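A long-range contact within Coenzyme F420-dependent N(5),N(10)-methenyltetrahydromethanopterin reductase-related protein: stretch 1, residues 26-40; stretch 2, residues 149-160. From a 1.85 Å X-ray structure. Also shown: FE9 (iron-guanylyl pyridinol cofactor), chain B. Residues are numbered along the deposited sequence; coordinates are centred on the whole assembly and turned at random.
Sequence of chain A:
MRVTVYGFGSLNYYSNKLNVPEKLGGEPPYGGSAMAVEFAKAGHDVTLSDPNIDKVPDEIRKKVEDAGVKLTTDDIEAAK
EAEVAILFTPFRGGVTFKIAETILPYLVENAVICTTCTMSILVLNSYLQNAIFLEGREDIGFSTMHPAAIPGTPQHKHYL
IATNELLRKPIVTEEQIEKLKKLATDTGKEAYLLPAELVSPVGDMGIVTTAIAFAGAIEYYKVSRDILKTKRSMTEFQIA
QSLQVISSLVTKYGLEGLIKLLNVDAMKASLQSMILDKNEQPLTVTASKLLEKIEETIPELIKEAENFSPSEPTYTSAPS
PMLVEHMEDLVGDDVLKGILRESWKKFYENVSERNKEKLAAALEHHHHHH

Stretch 1 (26-40) GEPPYGGSAMAVEFA
Stretch 2, residues 149-160: AIPGTPQHKHYL

Packing a helix start against a turn illustrates a general principle: one direct backbone hydrogen bond can mark the register while apolar groups fill the space and water completes the polar margin. Here Pro151 lies at the apolar centre. Its CA-to-CB bond points toward the other stretch, and the ring, C-gamma exo, brings CG within 3.5 Å of Met35 CG and CB within 3.9 Å of Ala34 CB. Met35 (chi1 m, chi2 t, chi3 p) also reaches Tyr159 in strand 158-160, its CE lying 3.8 Å from Tyr159 CE1. The CA-to-CB bond of Tyr159 (chi1 m, chi2 -71°) points toward the other stretch, and its CZ meets Phe39 CZ at 4.1 Å; Phe39 has chi1 m and chi2 -44°. The helix and strand axes come no closer than 13.0 Å, with 114° between their N-to-C directions, so these side chains must span the gap.

Before the helix, Tyr30 (phi/psi -108/160; chi1 m, chi2 -73°) extends the packing. Its CB lies 3.7 Å from Ile150 CG2 and its CE1 3.6 Å from Thr153 CG2.

Gly31 pairs with Pro151, their CA atoms 4.8 Å apart. Gly31 N donates to Pro151 O at 2.9 Å, with an N-H...O angle of 161°. The same carbonyl accepts a CA-H...O contact from Tyr30, CA to O 3.3 Å. Gly31 is the N-cap residue, with phi/psi of 90/-141, which by itself calls for glycine; Met35 N returns to Gly31 O at 3.1 Å.

Beside this helix start, Ile150 to Thr153 form a type II turn, with Pro151 at -54/131 and Gly152 at 112/-12. Thr153 N and OG1 both donate to Ile150 O, at 3.1 and 2.6 Å respectively, the side chain in rotamer p. There is no room for a CB at Gly152: an ideal one would lie 2.9 Å from Tyr30 CD1, a clash. A type I turn, Thr153 to His156, follows.

Farther out, Gly26 (69/-166) sets its CA 3.6 Å from Gly152 O in a nearly straight CA-H...O contact; a CB there would clash with that oxygen at 2.1 Å. Water 1 accepts from Glu27 N and donates to Gly152 O, both at 2.7 Å.

At the polar edge, the CA-to-CB bond of Glu38 (m, t, chi3 -170°) points toward the other stretch, yet water mediates its polar links. Water 2 donates to Glu38 OE1 (2.7 Å), accepts from Gly152 N (2.8 Å) and bonds His156 ND1 (2.7 Å). Water 3 donates to Glu38 OE2 at 2.8 Å and bonds Tyr159 OH at 2.7 Å.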

ATOM      1  N   GLY A  26     -30.006   2.174  14.196  1.00 39.54           N
ATOM      2  CA  GLY A  26     -31.179   1.592  13.545  1.00 39.68           C
ATOM      3  C   GLY A  26     -31.674   0.346  14.257  1.00 46.55           C
ATOM      4  O   GLY A  26     -31.276   0.081  15.388  1.00 42.70           O
ATOM      5  N   GLU A  27     -32.554  -0.426  13.599  1.00 46.39           N
ATOM      6  CA  GLU A  27     -33.132  -1.658  14.148  1.00 44.88           C
ATOM      7  C   GLU A  27     -33.185  -2.737  13.122  1.00 49.55           C
ATOM      8  O   GLU A  27     -33.323  -2.419  11.940  1.00 49.02           O
ATOM      9  CB  GLU A  27     -34.608  -1.431  14.479  1.00 48.06           C
ATOM     10  CG  GLU A  27     -34.852  -0.479  15.602  1.00 61.74           C
ATOM     11  CD  GLU A  27     -36.323  -0.430  15.934  1.00 65.09           C
ATOM     12  OE1 GLU A  27     -36.697  -0.975  16.994  1.00 65.04           O
ATOM     13  OE2 GLU A  27     -37.102   0.140  15.133  1.00 59.11           O
ATOM     14  N   PRO A  28     -33.199  -4.026  13.540  1.00 48.75           N
ATOM     15  CA  PRO A  28     -33.328  -5.094  12.547  1.00 45.87           C
ATOM     16  C   PRO A  28     -34.671  -4.932  11.844  1.00 46.29           C
ATOM     17  O   PRO A  28     -35.583  -4.282  12.376  1.00 48.12           O
ATOM     18  CB  PRO A  28     -33.209  -6.388  13.372  1.00 46.19           C
ATOM     19  CG  PRO A  28     -33.516  -5.997  14.748  1.00 53.75           C
ATOM     20  CD  PRO A  28     -33.096  -4.566  14.905  1.00 50.10           C
ATOM     21  N   PRO A  29     -34.819  -5.471  10.628  1.00 42.55           N
ATOM     22  CA  PRO A  29     -33.858  -6.282   9.872  1.00 40.79           C
ATOM     23  C   PRO A  29     -32.828  -5.458   9.101  1.00 43.66           C
ATOM     24  O   PRO A  29     -33.149  -4.427   8.519  1.00 43.99           O
ATOM     25  CB  PRO A  29     -34.764  -7.086   8.949  1.00 44.13           C
ATOM     26  CG  PRO A  29     -35.859  -6.100   8.609  1.00 49.94           C
ATOM     27  CD  PRO A  29     -36.102  -5.346   9.903  1.00 46.26           C
ATOM     28  N   TYR A  30     -31.591  -5.937   9.103  1.00 38.45           N
ATOM     29  CA  TYR A  30     -30.470  -5.300   8.429  1.00 39.28           C
ATOM     30  C   TYR A  30     -30.084  -6.119   7.206  1.00 41.69           C
ATOM     31  O   TYR A  30     -30.406  -7.305   7.133  1.00 40.15           O
ATOM     32  CB  TYR A  30     -29.264  -5.277   9.381  1.00 39.29           C
ATOM     33  CG  TYR A  30     -29.446  -4.387  10.593  1.00 40.41           C
ATOM     34  CD1 TYR A  30     -29.417  -3.001  10.474  1.00 41.47           C
ATOM     35  CD2 TYR A  30     -29.553  -4.928  11.868  1.00 40.55           C
ATOM     36  CE1 TYR A  30     -29.514  -2.178  11.590  1.00 44.83           C
ATOM     37  CE2 TYR A  30     -29.682  -4.116  12.991  1.00 41.67           C
ATOM     38  CZ  TYR A  30     -29.648  -2.739  12.851  1.00 48.52           C
ATOM     39  OH  TYR A  30     -29.754  -1.931  13.967  1.00 41.54           O
ATOM     40  N   GLY A  31     -29.386  -5.485   6.272  1.00 39.17           N
ATOM     41  CA  GLY A  31     -28.907  -6.151   5.066  1.00 36.92           C
ATOM     42  C   GLY A  31     -29.846  -6.112   3.881  1.00 39.06           C
ATOM     43  O   GLY A  31     -30.484  -5.097   3.634  1.00 32.97           O
ATOM     44  N   GLY A  32     -29.911  -7.212   3.144  1.00 36.81           N
ATOM     45  CA  GLY A  32     -30.736  -7.338   1.948  1.00 39.07           C
ATOM     46  C   GLY A  32     -32.183  -6.989   2.193  1.00 40.67           C
ATOM     47  O   GLY A  32     -32.820  -6.345   1.361  1.00 37.22           O
ATOM     48  N   SER A  33     -32.704  -7.448   3.346  1.00 38.63           N
ATOM     49  CA  SER A  33     -34.071  -7.188   3.776  1.00 40.37           C
ATOM     50  C   SER A  33     -34.330  -5.684   3.842  1.00 42.60           C
ATOM     51  O   SER A  33     -35.363  -5.223   3.352  1.00 42.21           O
ATOM     52  CB  SER A  33     -34.281  -7.778   5.172  1.00 42.84           C
ATOM     53  OG  SER A  33     -33.219  -7.347   6.011  1.00 46.04           O
ATOM     54  N   ALA A  34     -33.414  -4.927   4.467  1.00 36.15           N
ATOM     55  CA  ALA A  34     -33.561  -3.466   4.604  1.00 37.29           C
ATOM     56  C   ALA A  34     -33.559  -2.794   3.221  1.00 42.95           C
ATOM     57  O   ALA A  34     -34.348  -1.880   2.988  1.00 42.79           O
ATOM     58  CB  ALA A  34     -32.401  -2.897   5.439  1.00 37.07           C
ATOM     59  N   MET A  35     -32.654  -3.247   2.330  1.00 38.00           N
ATOM     60  CA  MET A  35     -32.515  -2.747   0.967  1.00 34.89           C
ATOM     61  C   MET A  35     -33.847  -2.957   0.250  1.00 39.83           C
ATOM     62  O   MET A  35     -34.353  -2.046  -0.389  1.00 40.48           O
ATOM     63  CB  MET A  35     -31.413  -3.506   0.218  1.00 33.95           C
ATOM     64  CG  MET A  35     -30.009  -3.103   0.642  1.00 33.67           C
ATOM     65  SD  MET A  35     -28.764  -4.035  -0.236  1.00 38.69           S
ATOM     66  CE  MET A  35     -29.045  -3.520  -1.879  1.00 32.57           C
ATOM     67  N   ALA A  36     -34.384  -4.149   0.331  1.00 37.15           N
ATOM     68  CA  ALA A  36     -35.692  -4.505  -0.286  1.00 38.23           C
ATOM     69  C   ALA A  36     -36.807  -3.593   0.203  1.00 40.59           C
ATOM     70  O   ALA A  36     -37.563  -3.070  -0.594  1.00 41.34           O
ATOM     71  CB  ALA A  36     -36.042  -5.951   0.041  1.00 39.25           C
ATOM     72  N   VAL A  37     -36.925  -3.421   1.516  1.00 39.67           N
ATOM     73  CA  VAL A  37     -37.941  -2.555   2.108  1.00 39.52           C
ATOM     74  C   VAL A  37     -37.813  -1.137   1.541  1.00 45.04           C
ATOM     75  O   VAL A  37     -38.825  -0.523   1.174  1.00 44.39           O
ATOM     76  CB  VAL A  37     -37.844  -2.582   3.655  1.00 43.60           C
ATOM     77  CG1 VAL A  37     -38.513  -1.351   4.283  1.00 43.03           C
ATOM     78  CG2 VAL A  37     -38.472  -3.871   4.208  1.00 44.51           C
ATOM     79  N   GLU A  38     -36.585  -0.611   1.453  1.00 39.87           N
ATOM     80  CA  GLU A  38     -36.384   0.734   0.920  1.00 38.65           C
ATOM     81  C   GLU A  38     -36.802   0.851  -0.537  1.00 38.94           C
ATOM     82  O   GLU A  38     -37.400   1.854  -0.902  1.00 40.26           O
ATOM     83  CB  GLU A  38     -34.900   1.166   1.071  1.00 36.82           C
ATOM     84  CG  GLU A  38     -34.573   1.533   2.506  1.00 41.98           C
ATOM     85  CD  GLU A  38     -33.098   1.662   2.854  1.00 53.44           C
ATOM     86  OE1 GLU A  38     -32.812   1.781   4.068  1.00 48.89           O
ATOM     87  OE2 GLU A  38     -32.235   1.640   1.942  1.00 44.31           O
ATOM     88  N   PHE A  39     -36.460  -0.147  -1.375  1.00 37.68           N
ATOM     89  CA  PHE A  39     -36.817  -0.096  -2.803  1.00 38.56           C
ATOM     90  C   PHE A  39     -38.356  -0.206  -2.926  1.00 44.51           C
ATOM     91  O   PHE A  39     -38.972   0.465  -3.760  1.00 42.51           O
ATOM     92  CB  PHE A  39     -36.099  -1.237  -3.588  1.00 38.99           C
ATOM     93  CG  PHE A  39     -34.574  -1.238  -3.602  1.00 39.41           C
ATOM     94  CD1 PHE A  39     -33.862  -0.068  -3.802  1.00 41.66           C
ATOM     95  CD2 PHE A  39     -33.862  -2.418  -3.440  1.00 39.83           C
ATOM     96  CE1 PHE A  39     -32.461  -0.074  -3.819  1.00 42.75           C
ATOM     97  CE2 PHE A  39     -32.467  -2.418  -3.458  1.00 39.92           C
ATOM     98  CZ  PHE A  39     -31.780  -1.249  -3.658  1.00 36.34           C
ATOM     99  N   ALA A  40     -38.972  -1.039  -2.075  1.00 40.45           N
ATOM    100  CA  ALA A  40     -40.421  -1.223  -2.063  1.00 40.25           C
ATOM    101  C   ALA A  40     -41.097   0.084  -1.628  1.00 48.22           C
ATOM    102  O   ALA A  40     -42.108   0.485  -2.220  1.00 50.65           O
ATOM    103  CB  ALA A  40     -40.791  -2.367  -1.124  1.00 39.99           C
ATOM    104  N   ALA A 149     -21.642  -0.138   3.895  1.00 30.93           N
ATOM    105  CA  ALA A 149     -22.336   0.124   5.162  1.00 29.19           C
ATOM    106  C   ALA A 149     -23.311  -1.033   5.338  1.00 32.24           C
ATOM    107  O   ALA A 149     -23.461  -1.846   4.419  1.00 29.64           O
ATOM    108  CB  ALA A 149     -23.143   1.450   5.059  1.00 27.54           C
ATOM    109  N   ILE A 150     -23.971  -1.119   6.506  1.00 29.40           N
ATOM    110  CA  ILE A 150     -24.949  -2.163   6.720  1.00 29.50           C
ATOM    111  C   ILE A 150     -26.342  -1.542   6.453  1.00 35.45           C
ATOM    112  O   ILE A 150     -26.797  -0.698   7.244  1.00 35.98           O
ATOM    113  CB  ILE A 150     -24.858  -2.742   8.162  1.00 28.81           C
ATOM    114  CG1 ILE A 150     -23.455  -3.420   8.359  1.00 28.00           C
ATOM    115  CG2 ILE A 150     -26.029  -3.705   8.440  1.00 27.51           C
ATOM    116  CD1 ILE A 150     -23.182  -3.835   9.850  1.00 35.98           C
ATOM    117  N   PRO A 151     -27.052  -1.936   5.377  1.00 32.47           N
ATOM    118  CA  PRO A 151     -28.385  -1.345   5.142  1.00 34.47           C
ATOM    119  C   PRO A 151     -29.272  -1.514   6.367  1.00 40.57           C
ATOM    120  O   PRO A 151     -29.354  -2.622   6.931  1.00 40.93           O
ATOM    121  CB  PRO A 151     -28.899  -2.132   3.943  1.00 34.36           C
ATOM    122  CG  PRO A 151     -27.627  -2.466   3.172  1.00 33.35           C
ATOM    123  CD  PRO A 151     -26.715  -2.899   4.308  1.00 31.58           C
ATOM    124  N   GLY A 152     -29.893  -0.404   6.782  1.00 35.29           N
ATOM    125  CA  GLY A 152     -30.757  -0.349   7.956  1.00 38.45           C
ATOM    126  C   GLY A 152     -30.163   0.489   9.071  1.00 40.81           C
ATOM    127  O   GLY A 152     -30.850   0.824  10.046  1.00 37.88           O
ATOM    128  N   THR A 153     -28.879   0.829   8.939  1.00 39.52           N
ATOM    129  CA  THR A 153     -28.178   1.668   9.900  1.00 39.69           C
ATOM    130  C   THR A 153     -28.226   3.123   9.355  1.00 39.32           C
ATOM    131  O   THR A 153     -28.307   3.332   8.142  1.00 32.17           O
ATOM    132  CB  THR A 153     -26.739   1.194  10.062  1.00 36.40           C
ATOM    133  OG1 THR A 153     -26.082   1.306   8.797  1.00 35.96           O
ATOM    134  CG2 THR A 153     -26.650  -0.249  10.577  1.00 33.06           C
ATOM    135  N   PRO A 154     -28.182   4.146  10.213  1.00 40.29           N
ATOM    136  CA  PRO A 154     -28.195   5.523   9.684  1.00 40.39           C
ATOM    137  C   PRO A 154     -26.987   5.837   8.782  1.00 39.64           C
ATOM    138  O   PRO A 154     -27.072   6.763   7.978  1.00 38.87           O
ATOM    139  CB  PRO A 154     -28.163   6.387  10.942  1.00 43.59           C
ATOM    140  CG  PRO A 154     -27.621   5.494  12.022  1.00 48.24           C
ATOM    141  CD  PRO A 154     -28.089   4.123  11.687  1.00 43.45           C
ATOM    142  N   GLN A 155     -25.869   5.088   8.913  1.00 33.41           N
ATOM    143  CA  GLN A 155     -24.654   5.319   8.106  1.00 33.24           C
ATOM    144  C   GLN A 155     -24.893   4.937   6.648  1.00 38.65           C
ATOM    145  O   GLN A 155     -24.212   5.456   5.769  1.00 34.82           O
ATOM    146  CB  GLN A 155     -23.444   4.472   8.626  1.00 31.17           C
ATOM    147  CG  GLN A 155     -22.891   4.914   9.980  1.00 34.44           C
ATOM    148  CD  GLN A 155     -23.694   4.428  11.176  1.00 44.64           C
ATOM    149  OE1 GLN A 155     -24.635   3.622  11.071  1.00 41.35           O
ATOM    150  NE2 GLN A 155     -23.343   4.909  12.359  1.00 37.13           N
ATOM    151  N   HIS A 156     -25.835   4.009   6.377  1.00 35.20           N
ATOM    152  CA  HIS A 156     -26.065   3.618   4.991  1.00 31.90           C
ATOM    153  C   HIS A 156     -26.808   4.747   4.254  1.00 32.71           C
ATOM    154  O   HIS A 156     -28.037   4.845   4.327  1.00 36.02           O
ATOM    155  CB  HIS A 156     -26.826   2.288   4.915  1.00 33.26           C
ATOM    156  CG  HIS A 156     -27.139   1.909   3.507  1.00 35.57           C
ATOM    157  ND1 HIS A 156     -28.402   1.500   3.138  1.00 36.62           N
ATOM    158  CD2 HIS A 156     -26.349   1.952   2.406  1.00 33.98           C
ATOM    159  CE1 HIS A 156     -28.340   1.261   1.839  1.00 35.83           C
ATOM    160  NE2 HIS A 156     -27.125   1.547   1.348  1.00 34.48           N
ATOM    161  N   LYS A 157     -26.050   5.625   3.552  1.00 30.78           N
ATOM    162  CA  LYS A 157     -26.659   6.740   2.834  1.00 31.68           C
ATOM    163  C   LYS A 157     -26.181   6.761   1.422  1.00 28.38           C
ATOM    164  O   LYS A 157     -26.164   7.805   0.811  1.00 30.82           O
ATOM    165  CB  LYS A 157     -26.293   8.060   3.519  1.00 33.83           C
ATOM    166  CG  LYS A 157     -26.438   8.001   5.035  1.00 45.49           C
ATOM    167  CD  LYS A 157     -26.717   9.356   5.672  1.00 44.59           C
ATOM    168  CE  LYS A 157     -25.778   9.656   6.813  1.00 57.87           C
ATOM    169  NZ  LYS A 157     -26.463  10.432   7.882  1.00 78.15           N
ATOM    170  N   HIS A 158     -25.775   5.619   0.878  1.00 26.33           N
ATOM    171  CA  HIS A 158     -25.211   5.657  -0.477  1.00 24.80           C
ATOM    172  C   HIS A 158     -25.031   4.260  -0.969  1.00 27.04           C
ATOM    173  O   HIS A 158     -25.185   3.307  -0.211  1.00 29.09           O
ATOM    174  CB  HIS A 158     -23.736   6.251  -0.342  1.00 27.24           C
ATOM    175  CG  HIS A 158     -23.018   5.583   0.803  1.00 29.52           C
ATOM    176  ND1 HIS A 158     -23.070   6.103   2.088  1.00 32.55           N
ATOM    177  CD2 HIS A 158     -22.376   4.393   0.842  1.00 30.55           C
ATOM    178  CE1 HIS A 158     -22.424   5.237   2.856  1.00 31.49           C
ATOM    179  NE2 HIS A 158     -21.998   4.188   2.152  1.00 31.13           N
ATOM    180  N   TYR A 159     -24.642   4.142  -2.228  1.00 28.67           N
ATOM    181  CA  TYR A 159     -24.298   2.864  -2.847  1.00 29.72           C
ATOM    182  C   TYR A 159     -23.055   3.112  -3.754  1.00 33.37           C
ATOM    183  O   TYR A 159     -22.934   4.188  -4.357  1.00 31.10           O
ATOM    184  CB  TYR A 159     -25.411   2.321  -3.728  1.00 32.72           C
ATOM    185  CG  TYR A 159     -26.570   1.707  -2.977  1.00 32.65           C
ATOM    186  CD1 TYR A 159     -26.430   0.496  -2.311  1.00 32.33           C
ATOM    187  CD2 TYR A 159     -27.813   2.332  -2.942  1.00 34.46           C
ATOM    188  CE1 TYR A 159     -27.492  -0.079  -1.629  1.00 35.05           C
ATOM    189  CE2 TYR A 159     -28.888   1.762  -2.266  1.00 36.21           C
ATOM    190  CZ  TYR A 159     -28.720   0.557  -1.606  1.00 38.37           C
ATOM    191  OH  TYR A 159     -29.749  -0.019  -0.914  1.00 38.86           O
ATOM    192  N   LEU A 160     -22.175   2.108  -3.856  1.00 26.43           N
ATOM    193  CA  LEU A 160     -21.027   2.146  -4.734  1.00 27.96           C
ATOM    194  C   LEU A 160     -21.468   1.298  -5.911  1.00 31.22           C
ATOM    195  O   LEU A 160     -21.843   0.133  -5.716  1.00 27.05           O
ATOM    196  CB  LEU A 160     -19.777   1.562  -4.066  1.00 27.03           C
ATOM    197  CG  LEU A 160     -19.357   2.214  -2.761  1.00 32.80           C
ATOM    198  CD1 LEU A 160     -17.949   1.721  -2.348  1.00 32.77           C
ATOM    199  CD2 LEU A 160     -19.358   3.710  -2.869  1.00 36.10           C
TER
HETATM  200  O2  FE9 B 401     -21.660  -8.109   6.328  1.00 34.73           O
HETATM  201 FE   FE9 B 401     -21.740  -6.146   3.770  1.00 38.83          FE
HETATM  202  C1F FE9 B 401     -23.175  -5.456   4.675  1.00 43.65           C
HETATM  203  O1F FE9 B 401     -24.064  -5.027   5.230  1.00 45.55           O
HETATM  204  C2F FE9 B 401     -21.250  -4.434   3.326  1.00 42.29           C
HETATM  205  O2F FE9 B 401     -20.979  -3.377   3.032  1.00 38.49           O
HETATM  206  C8  FE9 B 401     -22.666  -6.409   2.126  1.00 36.75           C
HETATM  207  O18 FE9 B 401     -22.839  -5.514   1.317  1.00 41.07           O
HETATM  208  C7  FE9 B 401     -23.190  -7.802   1.820  1.00 36.62           C
HETATM  209  C6  FE9 B 401     -23.032  -8.586   3.092  1.00 33.09           C
HETATM  210  N1  FE9 B 401     -22.369  -7.957   4.159  1.00 36.67           N
HETATM  211  C5  FE9 B 401     -23.579  -9.948   3.199  1.00 35.77           C
HETATM  212  C5M FE9 B 401     -24.240 -10.579   2.008  1.00 28.74           C
HETATM  213  C4  FE9 B 401     -23.411 -10.668   4.472  1.00 39.15           C
HETATM  214  C3  FE9 B 401     -22.702  -9.999   5.597  1.00 37.50           C
HETATM  215  C3M FE9 B 401     -22.510 -10.665   6.936  1.00 29.52           C
HETATM  216  C2  FE9 B 401     -22.192  -8.592   5.391  1.00 32.60           C
HETATM  217  O3P FE9 B 401     -23.854 -11.955   4.517  1.00 43.88           O
HETATM  218  P1  FE9 B 401     -25.236 -12.404   5.222  1.00 36.62           P
HETATM  219  O1P FE9 B 401     -25.656 -11.378   6.163  1.00 26.09           O
HETATM  220  O2P FE9 B 401     -24.904 -13.729   6.089  1.00 34.30           O
HETATM  221  O5' FE9 B 401     -26.280 -12.626   4.039  1.00 35.40           O
HETATM  222  C5' FE9 B 401     -26.201 -13.724   3.144  1.00 33.42           C
HETATM  223  C4' FE9 B 401     -27.635 -14.180   2.902  1.00 29.23           C
HETATM  224  O4' FE9 B 401     -27.655 -15.165   1.876  1.00 33.96           O
HETATM  225  C1' FE9 B 401     -28.701 -16.080   2.175  1.00 30.10           C
HETATM  226  C2' FE9 B 401     -28.611 -16.244   3.677  1.00 41.09           C
HETATM  227  O2' FE9 B 401     -29.802 -16.764   4.284  1.00 48.18           O
HETATM  228  C3' FE9 B 401     -28.275 -14.828   4.130  1.00 33.67           C
HETATM  229  O3' FE9 B 401     -29.430 -14.079   4.509  1.00 35.22           O
HETATM  230  N9A FE9 B 401     -28.538 -17.303   1.367  1.00 33.44           N
HETATM  231  C4A FE9 B 401     -29.099 -17.424   0.187  1.00 37.87           C
HETATM  232  N3A FE9 B 401     -29.940 -16.635  -0.521  1.00 39.37           N
HETATM  233  C2A FE9 B 401     -30.405 -17.079  -1.707  1.00 37.18           C
HETATM  234  N2A FE9 B 401     -31.210 -16.242  -2.399  1.00 37.80           N
HETATM  235  N1A FE9 B 401     -30.095 -18.280  -2.231  1.00 38.06           N
HETATM  236  C6A FE9 B 401     -29.316 -19.167  -1.586  1.00 35.53           C
HETATM  237  O6A FE9 B 401     -29.024 -20.264  -2.090  1.00 37.70           O
HETATM  238  C5A FE9 B 401     -28.739 -18.762  -0.303  1.00 37.77           C
HETATM  239  N7A FE9 B 401     -27.929 -19.309   0.616  1.00 37.73           N
HETATM  240  C8A FE9 B 401     -27.813 -18.409   1.626  1.00 31.54           C
HETATM  241  O   HOH W   1     -33.284   0.681  11.251  1.00 35.65           O
HETATM  242  O   HOH W   2     -30.280   1.672   5.018  1.00 34.37           O
HETATM  243  O   HOH W   3     -31.920   1.507  -0.824  1.00 34.54           O
HETATM  244  O   HOH W   4     -20.068  -6.354   5.258  1.00 38.05           O